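Local coordinates for protein tRNA (guanine(6)-N2)-methyltransferase (Thermus thermophilus, PDB 3TMA) that methylates the N2 atom of the guanosine at position 6 of tRNA(Phe), using S-adenosyl-L-methionine as methyl donor, at residues A[26-37]-A[188-198]; A[202-213]-A[225-235]. All coordinates share one frame; numbering follows the deposited sequence.

Contact 1: A[26-37]-A[188-198]; sequences THPGLEDLLLEE and TPVLAQALLRL
Ala194 offers a shallow hollow on helix 189-198 that two leucine ends fill: Leu30 CD2 reaches Ala194 CB at 3.7 Å and Leu33 CD2 lies 3.9 Å from the same methyl. Leu33 CD2 also meets Leu198 CG, one turn further along. The isopropyl group of Val190 forms the next bump; its CG1 touches Leu30 CD1 and sits 3.6 Å from His27 CD2, at the imidazole edge. Leu191 CG lies over one face of that ring in a CH-pi contact, 17° off the normal. His27 NE2 and Thr188 OG1 share a hydrogen bond of 3.0 Å. The threonine oxygen, held between backbone N and carbonyl carbon (chi1 63°), also N-caps the helix by accepting from Leu191 N. At the other end the Arg197 side chain, its NE bonded to Gln193 OE1, crosses that of Glu37 at about a right angle, NH2 3.8 Å from Glu37 CG. The carboxylate is near in charge only, its oxygens taken by Arg71 N and Leu72 N. The axes of 31-37 and 189-198 approach to 11.0 Å and cross at 83°, packing the N-terminal part against the methyltransferase domain. Behind helix 31-41 lies strand 55-59; helix 189-198 is backed by helix 216-225 and strand 347-353.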
loop_
_atom_site.group_PDB
_atom_site.type_symbol
_atom_site.label_atom_id
_atom_site.label_comp_id
_atom_site.label_asym_id
_atom_site.label_seq_id
_atom_site.Cartn_x
_atom_site.Cartn_y
_atom_site.Cartn_z
ATOM N N THR A 26 -2.909 3.225 -4.004
ATOM C CA THR A 26 -1.974 2.928 -2.910
ATOM C C THR A 26 -2.407 3.839 -1.736
ATOM O O THR A 26 -3.395 4.566 -1.861
ATOM C CB THR A 26 -0.507 3.204 -3.379
ATOM O OG1 THR A 26 0.431 2.773 -2.385
ATOM C CG2 THR A 26 -0.267 4.726 -3.724
ATOM N N HIS A 27 -1.663 3.876 -0.633
ATOM C CA HIS A 27 -1.946 4.921 0.391
ATOM C C HIS A 27 -1.632 6.317 -0.153
ATOM O O HIS A 27 -0.569 6.535 -0.692
ATOM C CB HIS A 27 -1.135 4.669 1.672
ATOM C CG HIS A 27 -1.359 3.312 2.260
ATOM N ND1 HIS A 27 -2.270 3.076 3.264
ATOM C CD2 HIS A 27 -0.780 2.115 1.991
ATOM C CE1 HIS A 27 -2.250 1.791 3.587
ATOM N NE2 HIS A 27 -1.340 1.187 2.841
ATOM N N PRO A 28 -2.533 7.291 0.050
ATOM C CA PRO A 28 -2.124 8.672 -0.251
ATOM C C PRO A 28 -0.785 9.002 0.392
ATOM O O PRO A 28 -0.557 8.651 1.570
ATOM C CB PRO A 28 -3.251 9.522 0.391
ATOM C CG PRO A 28 -4.523 8.595 0.149
ATOM C CD PRO A 28 -3.951 7.188 0.466
ATOM N N GLY A 29 0.096 9.645 -0.384
ATOM C CA GLY A 29 1.473 9.912 0.078
ATOM C C GLY A 29 2.535 8.973 -0.491
ATOM O O GLY A 29 3.744 9.219 -0.350
ATOM N N LEU A 30 2.102 7.862 -1.071
ATOM C CA LEU A 30 3.048 6.885 -1.649
ATOM C C LEU A 30 2.999 6.872 -3.198
ATOM O O LEU A 30 3.538 5.960 -3.816
ATOM C CB LEU A 30 2.719 5.471 -1.131
ATOM C CG LEU A 30 2.749 5.184 0.388
ATOM C CD1 LEU A 30 2.474 3.664 0.662
ATOM C CD2 LEU A 30 4.104 5.584 1.006
ATOM N N GLU A 31 2.349 7.858 -3.830
ATOM C CA GLU A 31 2.209 7.861 -5.322
ATOM C C GLU A 31 3.540 7.809 -6.047
ATOM O O GLU A 31 3.663 7.103 -7.055
ATOM C CB GLU A 31 1.466 9.119 -5.803
ATOM C CG GLU A 31 0.087 9.279 -5.202
ATOM C CD GLU A 31 0.126 9.966 -3.802
ATOM O OE1 GLU A 31 1.217 10.377 -3.334
ATOM O OE2 GLU A 31 -0.940 10.072 -3.177
ATOM N N ASP A 32 4.515 8.611 -5.585
ATOM C CA ASP A 32 5.812 8.654 -6.234
ATOM C C ASP A 32 6.511 7.294 -6.250
ATOM O O ASP A 32 7.104 6.921 -7.261
ATOM C CB ASP A 32 6.734 9.732 -5.665
ATOM C CG ASP A 32 6.921 9.634 -4.150
ATOM O OD1 ASP A 32 6.290 8.766 -3.459
ATOM O OD2 ASP A 32 7.694 10.470 -3.641
ATOM N N LEU A 33 6.411 6.514 -5.217
ATOM C CA LEU A 33 6.970 5.152 -5.145
ATOM C C LEU A 33 6.178 4.169 -6.043
ATOM O O LEU A 33 6.754 3.302 -6.674
ATOM C CB LEU A 33 6.967 4.641 -3.695
ATOM C CG LEU A 33 7.845 5.343 -2.649
ATOM C CD1 LEU A 33 7.545 6.858 -2.628
ATOM C CD2 LEU A 33 7.552 4.750 -1.281
ATOM N N LEU A 34 4.901 4.295 -5.997
ATOM C CA LEU A 34 4.100 3.452 -6.877
ATOM C C LEU A 34 4.422 3.756 -8.330
ATOM O O LEU A 34 4.511 2.844 -9.174
ATOM C CB LEU A 34 2.608 3.713 -6.610
ATOM C CG LEU A 34 1.691 2.937 -7.564
ATOM C CD1 LEU A 34 1.907 1.429 -7.449
ATOM C CD2 LEU A 34 0.235 3.292 -7.273
ATOM N N LEU A 35 4.624 5.033 -8.631
ATOM C CA LEU A 35 4.987 5.433 -9.989
ATOM C C LEU A 35 6.327 4.811 -10.423
ATOM O O LEU A 35 6.441 4.315 -11.546
ATOM C CB LEU A 35 5.044 6.961 -10.108
ATOM C CG LEU A 35 5.592 7.523 -11.406
ATOM C CD1 LEU A 35 4.677 7.117 -12.555
ATOM C CD2 LEU A 35 5.767 9.062 -11.321
ATOM N N GLU A 36 7.295 4.752 -9.521
ATOM C CA GLU A 36 8.566 4.068 -9.823
ATOM C C GLU A 36 8.396 2.575 -10.111
ATOM O O GLU A 36 9.051 2.033 -11.035
ATOM C CB GLU A 36 9.604 4.278 -8.717
ATOM C CG GLU A 36 9.961 5.751 -8.566
ATOM C CD GLU A 36 10.725 6.095 -7.277
ATOM O OE1 GLU A 36 11.226 5.185 -6.569
ATOM O OE2 GLU A 36 10.812 7.312 -6.979
ATOM N N GLU A 37 7.622 1.886 -9.261
ATOM C CA GLU A 37 7.303 0.450 -9.531
ATOM C C GLU A 37 6.623 0.234 -10.880
ATOM O O GLU A 37 7.016 -0.645 -11.654
ATOM C CB GLU A 37 6.444 -0.159 -8.404
ATOM C CG GLU A 37 6.682 -1.654 -8.318
ATOM C CD GLU A 37 5.851 -2.365 -7.247
ATOM O OE1 GLU A 37 4.903 -1.743 -6.686
ATOM O OE2 GLU A 37 6.134 -3.563 -7.002
ATOM N N THR A 188 -0.170 -2.337 6.657
ATOM C CA THR A 188 -0.333 -3.221 5.499
ATOM C C THR A 188 1.041 -3.644 4.990
ATOM O O THR A 188 2.029 -2.911 5.187
ATOM C CB THR A 188 -1.089 -2.497 4.368
ATOM O OG1 THR A 188 -0.298 -1.383 3.927
ATOM C CG2 THR A 188 -2.390 -1.927 4.899
ATOM N N PRO A 189 1.090 -4.735 4.203
ATOM C CA PRO A 189 2.345 -5.012 3.483
ATOM C C PRO A 189 2.760 -3.872 2.522
ATOM O O PRO A 189 3.954 -3.704 2.254
ATOM C CB PRO A 189 2.025 -6.310 2.701
ATOM C CG PRO A 189 1.012 -6.994 3.544
ATOM C CD PRO A 189 0.166 -5.894 4.173
ATOM N N VAL A 190 1.800 -3.096 2.010
ATOM C CA VAL A 190 2.152 -1.959 1.131
ATOM C C VAL A 190 2.983 -0.877 1.884
ATOM O O VAL A 190 3.981 -0.379 1.382
ATOM C CB VAL A 190 0.894 -1.345 0.499
ATOM C CG1 VAL A 190 1.242 -0.006 -0.182
ATOM C CG2 VAL A 190 0.288 -2.355 -0.547
ATOM N N LEU A 191 2.550 -0.532 3.087
ATOM C CA LEU A 191 3.297 0.373 3.937
ATOM C C LEU A 191 4.661 -0.171 4.345
ATOM O O LEU A 191 5.670 0.564 4.313
ATOM C CB LEU A 191 2.498 0.707 5.188
ATOM C CG LEU A 191 2.023 2.152 5.092
ATOM C CD1 LEU A 191 1.075 2.454 6.250
ATOM C CD2 LEU A 191 3.276 3.040 5.122
ATOM N N ALA A 192 4.723 -1.459 4.650
ATOM C CA ALA A 192 6.004 -2.114 4.903
ATOM C C ALA A 192 6.975 -2.030 3.708
ATOM O O ALA A 192 8.175 -1.746 3.876
ATOM C CB ALA A 192 5.760 -3.594 5.297
ATOM N N GLN A 193 6.475 -2.313 2.512
ATOM C CA GLN A 193 7.293 -2.191 1.255
ATOM C C GLN A 193 7.783 -0.741 1.046
ATOM O O GLN A 193 8.940 -0.492 0.642
ATOM C CB GLN A 193 6.441 -2.632 0.037
ATOM C CG GLN A 193 7.119 -2.433 -1.349
ATOM C CD GLN A 193 8.297 -3.376 -1.554
ATOM O OE1 GLN A 193 9.241 -3.025 -2.245
ATOM N NE2 GLN A 193 8.260 -4.557 -0.927
ATOM N N ALA A 194 6.910 0.231 1.364
ATOM C CA ALA A 194 7.310 1.646 1.284
ATOM C C ALA A 194 8.439 1.994 2.270
ATOM O O ALA A 194 9.380 2.724 1.903
ATOM C CB ALA A 194 6.089 2.562 1.544
ATOM N N LEU A 195 8.376 1.484 3.513
ATOM C CA LEU A 195 9.503 1.735 4.448
ATOM C C LEU A 195 10.819 1.176 3.893
ATOM O O LEU A 195 11.898 1.805 4.008
ATOM C CB LEU A 195 9.249 1.105 5.838
ATOM C CG LEU A 195 8.078 1.706 6.620
ATOM C CD1 LEU A 195 7.865 0.942 7.954
ATOM C CD2 LEU A 195 8.353 3.210 6.874
ATOM N N LEU A 196 10.740 -0.043 3.369
ATOM C CA LEU A 196 11.866 -0.706 2.718
ATOM C C LEU A 196 12.517 0.181 1.636
ATOM O O LEU A 196 13.726 0.386 1.611
ATOM C CB LEU A 196 11.328 -1.974 2.080
ATOM C CG LEU A 196 12.192 -3.175 1.796
ATOM C CD1 LEU A 196 12.978 -3.611 3.030
ATOM C CD2 LEU A 196 11.250 -4.269 1.327
ATOM N N ARG A 197 11.685 0.682 0.716
ATOM C CA ARG A 197 12.138 1.548 -0.366
ATOM C C ARG A 197 12.618 2.925 0.108
ATOM O O ARG A 197 13.632 3.452 -0.397
ATOM C CB ARG A 197 10.997 1.721 -1.397
ATOM C CG ARG A 197 10.733 0.415 -2.163
ATOM C CD ARG A 197 9.485 0.460 -3.063
ATOM N NE ARG A 197 9.423 -0.740 -3.917
ATOM C CZ ARG A 197 9.644 -0.756 -5.235
ATOM N NH1 ARG A 197 9.886 0.372 -5.906
ATOM N NH2 ARG A 197 9.627 -1.905 -5.888
ATOM N N LEU A 198 11.891 3.532 1.056
ATOM C CA LEU A 198 12.330 4.839 1.568
ATOM C C LEU A 198 13.673 4.743 2.305
ATOM O O LEU A 198 14.427 5.690 2.325
ATOM C CB LEU A 198 11.282 5.457 2.483
ATOM C CG LEU A 198 10.010 5.856 1.749
ATOM C CD1 LEU A 198 8.872 6.071 2.771
ATOM C CD2 LEU A 198 10.306 7.145 0.934
HETATM O O HOH W 1 9.393 2.741 -5.633
#

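Contact 2: A[202-213]-A[225-235]; sequences RPGMRVLDPFTG and LGPTSPVYAGD
Ser229 OG is gripped twice by the turn 202-205: it accepts from Gly204 N at 2.8 Å and donates to Met205 O at 2.7 Å, in the carbonyl plane on a lone pair. With its oxygen beside the backbone N and anti to the carbonyl carbon (chi1 -85°), the serine pins that turn to the residues just before strand 231-235. From there a parallel ladder runs, Val207 N to Pro230 O, Tyr232 N to Val207 O, Asp209 N to Tyr232 O and Gly234 N to Asp209 O, extended past the strand by Thr212 N to Gly234 O. On one sheet face the Leu208 side chain crosses that of Tyr232 at about a right angle, its CD1 3.8 Å from Tyr232 CB. On the other, Val207 CG2 meets Leu225 CD1 at 3.6 Å, and Thr212 CB lies 3.8 Å from Ala233 CB while its OG1 donates to Asp209 OD2. Gly213 N approaches Asp235 OD2 from above the carboxylate plane, at 2.9 Å; OD1 is held by Asp237 N. These strands and helix 216-225 form a right-handed beta-alpha-beta crossover, characteristic of Rossmann-fold methyltransferases, whose first strand leads into the loop that probably binds S-adenosyl-L-methionine at Ser214, Gly215 and Thr216. Helix 216-225 packs on the Asp209, Val231 and Ala233 face through Ile217 and Ala218, while strands 257-260 and 275-278 flank the pair.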
loop_
_atom_site.group_PDB
_atom_site.type_symbol
_atom_site.label_atom_id
_atom_site.label_comp_id
_atom_site.label_asym_id
_atom_site.label_seq_id
_atom_site.Cartn_x
_atom_site.Cartn_y
_atom_site.Cartn_z
ATOM N N ARG A 202 18.585 -2.833 0.034
ATOM C CA ARG A 202 18.907 -3.585 -1.183
ATOM C C ARG A 202 19.378 -4.980 -0.801
ATOM O O ARG A 202 19.905 -5.170 0.293
ATOM C CB ARG A 202 20.014 -2.872 -1.954
ATOM C CG ARG A 202 19.503 -1.589 -2.620
ATOM C CD ARG A 202 20.558 -1.030 -3.537
ATOM N NE ARG A 202 21.740 -0.598 -2.796
ATOM C CZ ARG A 202 21.840 0.581 -2.189
ATOM N NH1 ARG A 202 20.813 1.421 -2.211
ATOM N NH2 ARG A 202 22.957 0.921 -1.556
ATOM N N PRO A 203 19.203 -5.965 -1.709
ATOM C CA PRO A 203 19.622 -7.347 -1.442
ATOM C C PRO A 203 21.064 -7.443 -0.929
ATOM O O PRO A 203 21.973 -6.844 -1.517
ATOM C CB PRO A 203 19.500 -8.016 -2.828
ATOM C CG PRO A 203 18.339 -7.271 -3.452
ATOM C CD PRO A 203 18.579 -5.832 -3.046
ATOM N N GLY A 204 21.273 -8.198 0.147
ATOM C CA GLY A 204 22.606 -8.314 0.734
ATOM C C GLY A 204 22.729 -7.500 2.036
ATOM O O GLY A 204 23.608 -7.771 2.818
ATOM N N MET A 205 21.884 -6.472 2.230
ATOM C CA MET A 205 21.901 -5.663 3.451
ATOM C C MET A 205 21.226 -6.363 4.616
ATOM O O MET A 205 20.323 -7.195 4.435
ATOM C CB MET A 205 21.241 -4.296 3.240
ATOM C CG MET A 205 22.035 -3.377 2.335
ATOM S SD MET A 205 21.105 -1.829 2.212
ATOM C CE MET A 205 22.059 -0.982 0.949
ATOM N N ARG A 206 21.754 -6.104 5.811
ATOM C CA ARG A 206 21.189 -6.615 7.071
ATOM C C ARG A 206 20.039 -5.720 7.486
ATOM O O ARG A 206 20.185 -4.482 7.519
ATOM C CB ARG A 206 22.272 -6.590 8.177
ATOM C CG ARG A 206 23.485 -7.545 7.903
ATOM C CD ARG A 206 24.728 -7.098 8.731
ATOM N NE ARG A 206 25.142 -5.743 8.377
ATOM C CZ ARG A 206 26.083 -5.045 9.002
ATOM N NH1 ARG A 206 26.399 -3.814 8.588
ATOM N NH2 ARG A 206 26.760 -5.604 9.995
ATOM N N VAL A 207 18.909 -6.303 7.872
ATOM C CA VAL A 207 17.720 -5.462 8.122
ATOM C C VAL A 207 17.154 -5.861 9.471
ATOM O O VAL A 207 17.114 -7.080 9.769
ATOM C CB VAL A 207 16.622 -5.739 7.059
ATOM C CG1 VAL A 207 15.282 -5.013 7.443
ATOM C CG2 VAL A 207 17.103 -5.278 5.700
ATOM N N LEU A 208 16.751 -4.877 10.292
ATOM C CA LEU A 208 16.101 -5.193 11.577
ATOM C C LEU A 208 14.683 -4.617 11.607
ATOM O O LEU A 208 14.478 -3.442 11.276
ATOM C CB LEU A 208 16.899 -4.637 12.766
ATOM C CG LEU A 208 16.188 -4.549 14.138
ATOM C CD1 LEU A 208 15.942 -5.978 14.723
ATOM C CD2 LEU A 208 17.046 -3.666 15.106
ATOM N N ASP A 209 13.726 -5.443 12.043
ATOM C CA ASP A 209 12.328 -4.994 12.349
ATOM C C ASP A 209 12.118 -5.006 13.893
ATOM O O ASP A 209 11.857 -6.056 14.488
ATOM C CB ASP A 209 11.387 -5.967 11.642
ATOM C CG ASP A 209 9.913 -5.750 11.995
ATOM O OD1 ASP A 209 9.587 -4.744 12.701
ATOM O OD2 ASP A 209 9.084 -6.611 11.550
ATOM N N PRO A 210 12.297 -3.851 14.567
ATOM C CA PRO A 210 12.402 -3.908 16.031
ATOM C C PRO A 210 11.065 -3.962 16.781
ATOM O O PRO A 210 11.061 -4.245 17.992
ATOM C CB PRO A 210 13.192 -2.634 16.371
ATOM C CG PRO A 210 12.749 -1.613 15.289
ATOM C CD PRO A 210 12.535 -2.490 14.035
ATOM N N PHE A 211 9.940 -3.704 16.086
ATOM C CA PHE A 211 8.607 -3.872 16.705
ATOM C C PHE A 211 7.804 -4.786 15.801
ATOM O O PHE A 211 6.927 -4.327 15.055
ATOM C CB PHE A 211 7.858 -2.518 16.831
ATOM C CG PHE A 211 8.613 -1.472 17.612
ATOM C CD1 PHE A 211 8.499 -1.413 18.989
ATOM C CD2 PHE A 211 9.428 -0.533 16.962
ATOM C CE1 PHE A 211 9.210 -0.443 19.750
ATOM C CE2 PHE A 211 10.175 0.432 17.708
ATOM C CZ PHE A 211 10.024 0.482 19.109
ATOM N N THR A 212 8.079 -6.077 15.817
ATOM C CA THR A 212 7.685 -6.839 14.624
ATOM C C THR A 212 6.205 -7.230 14.677
ATOM O O THR A 212 5.581 -7.408 13.627
ATOM C CB THR A 212 8.624 -8.047 14.338
ATOM O OG1 THR A 212 8.391 -8.518 12.998
ATOM C CG2 THR A 212 8.335 -9.209 15.300
ATOM N N GLY A 213 5.638 -7.341 15.895
ATOM C CA GLY A 213 4.265 -7.849 16.053
ATOM C C GLY A 213 4.116 -9.234 15.417
ATOM O O GLY A 213 4.930 -10.142 15.662
ATOM N N LEU A 225 13.878 -8.912 -0.484
ATOM C CA LEU A 225 15.351 -8.879 -0.555
ATOM C C LEU A 225 15.969 -10.265 -0.835
ATOM O O LEU A 225 17.113 -10.370 -1.351
ATOM C CB LEU A 225 15.914 -8.330 0.771
ATOM C CG LEU A 225 15.479 -6.903 1.104
ATOM C CD1 LEU A 225 15.977 -6.479 2.528
ATOM C CD2 LEU A 225 16.055 -5.969 0.005
ATOM N N GLY A 226 15.223 -11.316 -0.487
ATOM C CA GLY A 226 15.689 -12.722 -0.683
ATOM C C GLY A 226 16.751 -13.121 0.345
ATOM O O GLY A 226 17.133 -12.305 1.185
ATOM N N PRO A 227 17.248 -14.385 0.281
ATOM C CA PRO A 227 17.981 -14.961 1.412
ATOM C C PRO A 227 19.402 -14.402 1.635
ATOM O O PRO A 227 20.005 -14.724 2.655
ATOM C CB PRO A 227 18.065 -16.470 1.079
ATOM C CG PRO A 227 17.740 -16.600 -0.383
ATOM C CD PRO A 227 16.839 -15.400 -0.713
ATOM N N THR A 228 19.947 -13.611 0.700
ATOM C CA THR A 228 21.261 -13.003 0.946
ATOM C C THR A 228 21.175 -11.838 1.963
ATOM O O THR A 228 22.199 -11.365 2.458
ATOM C CB THR A 228 22.039 -12.563 -0.371
ATOM O OG1 THR A 228 21.425 -11.391 -0.917
ATOM C CG2 THR A 228 22.083 -13.687 -1.450
ATOM N N SER A 229 19.977 -11.394 2.324
ATOM C CA SER A 229 19.868 -10.359 3.362
ATOM C C SER A 229 19.468 -11.025 4.685
ATOM O O SER A 229 18.338 -11.532 4.805
ATOM C CB SER A 229 18.792 -9.322 3.004
ATOM O OG SER A 229 19.296 -8.295 2.157
ATOM N N PRO A 230 20.351 -10.960 5.697
ATOM C CA PRO A 230 19.931 -11.343 7.057
ATOM C C PRO A 230 18.796 -10.431 7.589
ATOM O O PRO A 230 18.864 -9.216 7.443
ATOM C CB PRO A 230 21.202 -11.139 7.892
ATOM C CG PRO A 230 22.377 -11.252 6.836
ATOM C CD PRO A 230 21.769 -10.540 5.636
ATOM N N VAL A 231 17.720 -11.029 8.090
ATOM C CA VAL A 231 16.567 -10.256 8.615
ATOM C C VAL A 231 16.370 -10.633 10.080
ATOM O O VAL A 231 16.312 -11.823 10.405
ATOM C CB VAL A 231 15.257 -10.557 7.870
ATOM C CG1 VAL A 231 14.070 -9.787 8.528
ATOM C CG2 VAL A 231 15.395 -10.140 6.410
ATOM N N TYR A 232 16.408 -9.627 10.955
ATOM C CA TYR A 232 16.252 -9.800 12.402
ATOM C C TYR A 232 14.919 -9.124 12.759
ATOM O O TYR A 232 14.563 -8.108 12.155
ATOM C CB TYR A 232 17.411 -9.056 13.132
ATOM C CG TYR A 232 18.790 -9.637 12.833
ATOM C CD1 TYR A 232 19.324 -10.649 13.629
ATOM C CD2 TYR A 232 19.584 -9.121 11.797
ATOM C CE1 TYR A 232 20.605 -11.195 13.346
ATOM C CE2 TYR A 232 20.863 -9.622 11.545
ATOM C CZ TYR A 232 21.348 -10.671 12.293
ATOM O OH TYR A 232 22.595 -11.167 11.986
ATOM N N ALA A 233 14.184 -9.676 13.720
ATOM C CA ALA A 233 12.879 -9.144 14.026
ATOM C C ALA A 233 12.616 -9.419 15.478
ATOM O O ALA A 233 12.857 -10.534 15.950
ATOM C CB ALA A 233 11.805 -9.822 13.154
ATOM N N GLY A 234 12.088 -8.422 16.196
ATOM C CA GLY A 234 11.961 -8.573 17.628
ATOM C C GLY A 234 10.612 -8.136 18.134
ATOM O O GLY A 234 9.977 -7.227 17.562
ATOM N N ASP A 235 10.180 -8.739 19.237
ATOM C CA ASP A 235 8.977 -8.278 19.896
ATOM C C ASP A 235 8.932 -8.839 21.322
ATOM O O ASP A 235 9.551 -9.868 21.613
ATOM C CB ASP A 235 7.757 -8.769 19.111
ATOM C CG ASP A 235 6.510 -7.974 19.421
ATOM O OD1 ASP A 235 5.764 -8.372 20.368
ATOM O OD2 ASP A 235 6.263 -6.967 18.698
#

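In the fold
From the N terminus, strand 21-25 leads into 26-37, whose partner, 188-198, comes 151 residues later. Contact 1 therefore closes a very long loop that includes the THUMP domain, and brings the chain's beginning against the first helix of the methyltransferase part. Contact 2 follows in series, neither nested in nor crossing the first: a short loop, 202-213 to 225-235, spanned largely by helix 216-225. The two centres lie about 18 Å apart, yet in one of two Leu196 conformers that side chain touches Leu225. Helix 189-198 is shared ground, facing the N-terminal part through contact 1 and, with Ala192 on Ile217 and Glu220, helix 216-225 of the beta-alpha-beta unit.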